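Local structure of copper-containing nitrite reductase (Thermus scotoductus, 6HBE) at residues E34-V39 with G182-Y187. The protein probably reduces nitrite to nitric oxide with electrons from cytochrome c, working as a copper-containing homotrimer of three-domain subunits. Numbering follows the deposited sequence.
Sequences EVDQGV and GRNFRY. With CA (calcium ion), chain O.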
ATOM      1  N   GLU C  34       2.505  25.618   5.630  1.00 24.47           N
ATOM      2  CA  GLU C  34       3.210  25.181   6.848  1.00 26.36           C
ATOM      3  C   GLU C  34       2.484  23.948   7.450  1.00 26.08           C
ATOM      4  O   GLU C  34       1.532  24.070   8.178  1.00 26.75           O
ATOM      5  CB  GLU C  34       3.363  26.309   7.896  1.00 29.11           C
ATOM      6  CG  GLU C  34       4.487  26.003   8.909  1.00 32.48           C
ATOM      7  CD  GLU C  34       4.474  26.842  10.198  1.00 37.83           C
ATOM      8  OE1 GLU C  34       3.432  27.451  10.506  1.00 38.42           O
ATOM      9  OE2 GLU C  34       5.521  26.870  10.920  1.00 39.73           O
ATOM     10  N   VAL C  35       2.947  22.749   7.122  1.00 24.57           N
ATOM     11  CA  VAL C  35       2.249  21.512   7.521  1.00 23.15           C
ATOM     12  C   VAL C  35       2.591  21.001   8.938  1.00 24.00           C
ATOM     13  O   VAL C  35       1.973  20.074   9.417  1.00 21.55           O
ATOM     14  CB  VAL C  35       2.453  20.386   6.490  1.00 23.30           C
ATOM     15  CG1 VAL C  35       1.816  20.765   5.164  1.00 23.85           C
ATOM     16  CG2 VAL C  35       3.925  20.005   6.311  1.00 23.55           C
ATOM     17  N   ASP C  36       3.647  21.537   9.548  1.00 22.52           N
ATOM     18  CA  ASP C  36       3.999  21.240  10.940  1.00 24.63           C
ATOM     19  C   ASP C  36       4.839  22.439  11.415  1.00 26.03           C
ATOM     20  O   ASP C  36       5.196  23.294  10.579  1.00 26.91           O
ATOM     21  CB  ASP C  36       4.793  19.927  10.999  1.00 24.91           C
ATOM     22  CG  ASP C  36       4.584  19.142  12.290  1.00 25.84           C
ATOM     23  OD1 ASP C  36       4.470  19.765  13.386  1.00 24.90           O
ATOM     24  OD2 ASP C  36       4.595  17.887  12.220  1.00 25.03           O
ATOM     25  N   GLN C  37       5.165  22.524  12.711  1.00 24.64           N
ATOM     26  CA  GLN C  37       6.012  23.613  13.189  1.00 25.43           C
ATOM     27  C   GLN C  37       7.351  23.537  12.480  1.00 24.56           C
ATOM     28  O   GLN C  37       7.999  22.506  12.536  1.00 26.21           O
ATOM     29  CB  GLN C  37       6.249  23.574  14.718  1.00 25.99           C
ATOM     30  CG  GLN C  37       5.039  23.906  15.589  1.00 24.68           C
ATOM     31  CD  GLN C  37       4.055  22.762  15.725  1.00 24.85           C
ATOM     32  OE1 GLN C  37       4.403  21.609  15.486  1.00 24.39           O
ATOM     33  NE2 GLN C  37       2.815  23.067  16.103  1.00 26.05           N
ATOM     34  N   GLY C  38       7.757  24.619  11.801  1.00 25.94           N
ATOM     35  CA  GLY C  38       9.069  24.687  11.096  1.00 24.92           C
ATOM     36  C   GLY C  38       9.187  23.819   9.817  1.00 23.61           C
ATOM     37  O   GLY C  38      10.290  23.646   9.300  1.00 23.31           O
ATOM     38  N   VAL C  39       8.077  23.268   9.327  1.00 21.77           N
ATOM     39  CA  VAL C  39       8.086  22.343   8.156  1.00 22.90           C
ATOM     40  C   VAL C  39       7.161  22.878   7.060  1.00 22.45           C
ATOM     41  O   VAL C  39       5.946  22.985   7.255  1.00 22.11           O
ATOM     42  CB  VAL C  39       7.653  20.912   8.544  1.00 24.27           C
ATOM     43  CG1 VAL C  39       7.660  19.984   7.316  1.00 24.16           C
ATOM     44  CG2 VAL C  39       8.585  20.365   9.621  1.00 24.52           C
ATOM     45  N   GLY C 182      -5.048  19.671   6.506  1.00 20.84           N
ATOM     46  CA  GLY C 182      -3.811  20.343   6.026  1.00 20.88           C
ATOM     47  C   GLY C 182      -2.671  20.592   6.983  1.00 21.36           C
ATOM     48  O   GLY C 182      -1.730  21.303   6.635  1.00 22.57           O
ATOM     49  N   ARG C 183      -2.710  20.024   8.184  1.00 21.20           N
ATOM     50  CA  ARG C 183      -1.620  20.227   9.152  1.00 21.14           C
ATOM     51  C   ARG C 183      -1.509  19.031  10.119  1.00 20.84           C
ATOM     52  O   ARG C 183      -2.509  18.589  10.673  1.00 20.44           O
ATOM     53  CB  ARG C 183      -1.862  21.528   9.919  1.00 23.40           C
ATOM     54  CG  ARG C 183      -0.705  21.979  10.809  1.00 27.00           C
ATOM     55  CD  ARG C 183      -0.985  23.390  11.341  1.00 29.21           C
ATOM     56  NE  ARG C 183      -0.116  23.835  12.435  1.00 29.50           N
ATOM     57  CZ  ARG C 183       0.995  24.571  12.305  1.00 30.94           C
ATOM     58  NH1 ARG C 183       1.461  24.939  11.106  1.00 31.87           N
ATOM     59  NH2 ARG C 183       1.666  24.939  13.392  1.00 31.70           N
ATOM     60  N   ASN C 184      -0.286  18.528  10.298  1.00 18.43           N
ATOM     61  CA  ASN C 184      -0.001  17.377  11.145  1.00 19.47           C
ATOM     62  C   ASN C 184      -0.503  17.597  12.567  1.00 20.95           C
ATOM     63  O   ASN C 184      -0.175  18.607  13.182  1.00 21.61           O
ATOM     64  CB  ASN C 184       1.517  17.132  11.207  1.00 20.40           C
ATOM     65  CG  ASN C 184       2.103  16.664   9.883  1.00 21.47           C
ATOM     66  OD1 ASN C 184       1.393  16.294   8.962  1.00 22.23           O
ATOM     67  ND2 ASN C 184       3.422  16.704   9.788  1.00 20.44           N
ATOM     68  N   PHE C 185      -1.315  16.673  13.084  1.00 19.51           N
ATOM     69  CA  PHE C 185      -1.776  16.737  14.488  1.00 20.45           C
ATOM     70  C   PHE C 185      -2.408  18.111  14.850  1.00 21.48           C
ATOM     71  O   PHE C 185      -2.380  18.556  16.012  1.00 20.91           O
ATOM     72  CB  PHE C 185      -0.620  16.368  15.446  1.00 18.67           C
ATOM     73  CG  PHE C 185      -0.022  14.994  15.170  1.00 19.36           C
ATOM     74  CD1 PHE C 185      -0.836  13.844  15.190  1.00 18.80           C
ATOM     75  CD2 PHE C 185       1.345  14.832  14.923  1.00 19.21           C
ATOM     76  CE1 PHE C 185      -0.317  12.577  14.913  1.00 18.89           C
ATOM     77  CE2 PHE C 185       1.860  13.569  14.662  1.00 19.84           C
ATOM     78  CZ  PHE C 185       1.032  12.448  14.669  1.00 19.17           C
ATOM     79  N   ARG C 186      -3.021  18.739  13.847  1.00 21.76           N
ATOM     80  CA  ARG C 186      -3.706  20.041  13.999  1.00 23.89           C
ATOM     81  C   ARG C 186      -4.626  20.107  15.225  1.00 22.67           C
ATOM     82  O   ARG C 186      -4.615  21.095  15.968  1.00 21.63           O
ATOM     83  CB  ARG C 186      -4.548  20.281  12.737  1.00 25.52           C
ATOM     84  CG  ARG C 186      -5.246  21.579  12.741  1.00 28.81           C
ATOM     85  CD  ARG C 186      -5.800  21.899  11.378  1.00 27.73           C
ATOM     86  NE  ARG C 186      -6.413  23.201  11.518  1.00 27.63           N
ATOM     87  CZ  ARG C 186      -6.892  23.941  10.534  1.00 27.71           C
ATOM     88  NH1 ARG C 186      -6.840  23.540   9.277  1.00 24.52           N
ATOM     89  NH2 ARG C 186      -7.434  25.113  10.833  1.00 32.86           N
ATOM     90  N   TYR C 187      -5.424  19.052  15.419  1.00 22.07           N
ATOM     91  CA  TYR C 187      -6.419  19.016  16.478  1.00 21.52           C
ATOM     92  C   TYR C 187      -5.931  18.265  17.734  1.00 20.97           C
ATOM     93  O   TYR C 187      -6.709  18.005  18.648  1.00 21.86           O
ATOM     94  CB  TYR C 187      -7.763  18.494  15.952  1.00 20.52           C
ATOM     95  CG  TYR C 187      -8.263  19.256  14.729  1.00 20.70           C
ATOM     96  CD1 TYR C 187      -8.682  20.586  14.829  1.00 19.87           C
ATOM     97  CD2 TYR C 187      -8.305  18.650  13.467  1.00 21.01           C
ATOM     98  CE1 TYR C 187      -9.100  21.314  13.708  1.00 20.19           C
ATOM     99  CE2 TYR C 187      -8.725  19.360  12.323  1.00 21.45           C
ATOM    100  CZ  TYR C 187      -9.152  20.691  12.445  1.00 21.87           C
ATOM    101  OH  TYR C 187      -9.574  21.412  11.328  1.00 21.13           O
TER
HETATM  102 CA    CA O 503       4.055  19.252  15.743  1.00 22.37          CA
HETATM  103  O   HOH W   1       3.660  27.005  13.680  1.00 36.21           O
HETATM  104  O   HOH W   2       3.996  17.077  14.744  1.00 27.79           O
HETATM  105  O   HOH W   3       1.842  19.302  15.411  1.00 21.74           O
HETATM  106  O   HOH W   4       3.042  20.166  17.928  1.00 24.99           O
HETATM  107  O   HOH W   5       4.096  17.500  17.551  1.00 29.08           O
HETATM  108  O   HOH W   6       6.103  19.411  16.306  1.00 31.31           O
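A classic beta bulge, in which V35 and D36 both face V39, ends strand 21-36 and opens into the type II turn D36 to V39; segment 182-187, which follows strand 177-180 and runs into helix 186-189, lies against it beside a calcium ion. G182 O lies 3.9 Å from CG1 of V35. Of the two segments' residues, R183 has the largest area buried by the partner segment. Its CG lies anti to the backbone N (chi1 -171°) and the chain runs extended past the V35 carbonyl, so that NH1 reaches two acceptors of E34. The bond from R183 NH1 to E34 O is 3.1 Å long, near the guanidinium plane but above the carbonyl plane. R183 NH1 also makes a weak hydrogen bond to E34 OE1 at 3.2 Å, within a salt bridge, the two charged planes turned 62° apart. Water 1, in the guanidinium plane, joins NH2 to the same OE1. An alanine here would remove both NH1 bonds and the water link, and would probably leave the E34 carboxylate less firmly placed. N184 continues with a straight backbone bond, N to V35 O at 2.9 Å, in the carbonyl plane. The calcium takes D36 OD1, Q37 OE1 and five waters, while Q37 NE2 bonds to D189. Water 3, one of the five, donates to N184 O. The other D36 oxygen, OD2, receives water 2 and, from above the carboxylate plane, N184 ND2 at 2.9 Å. F185 precedes the helix as N-cap residue; V378 of a second subunit packs on it, D36 and N184, and the F185 ring meets that of F379 of the same subunit edge-to-face.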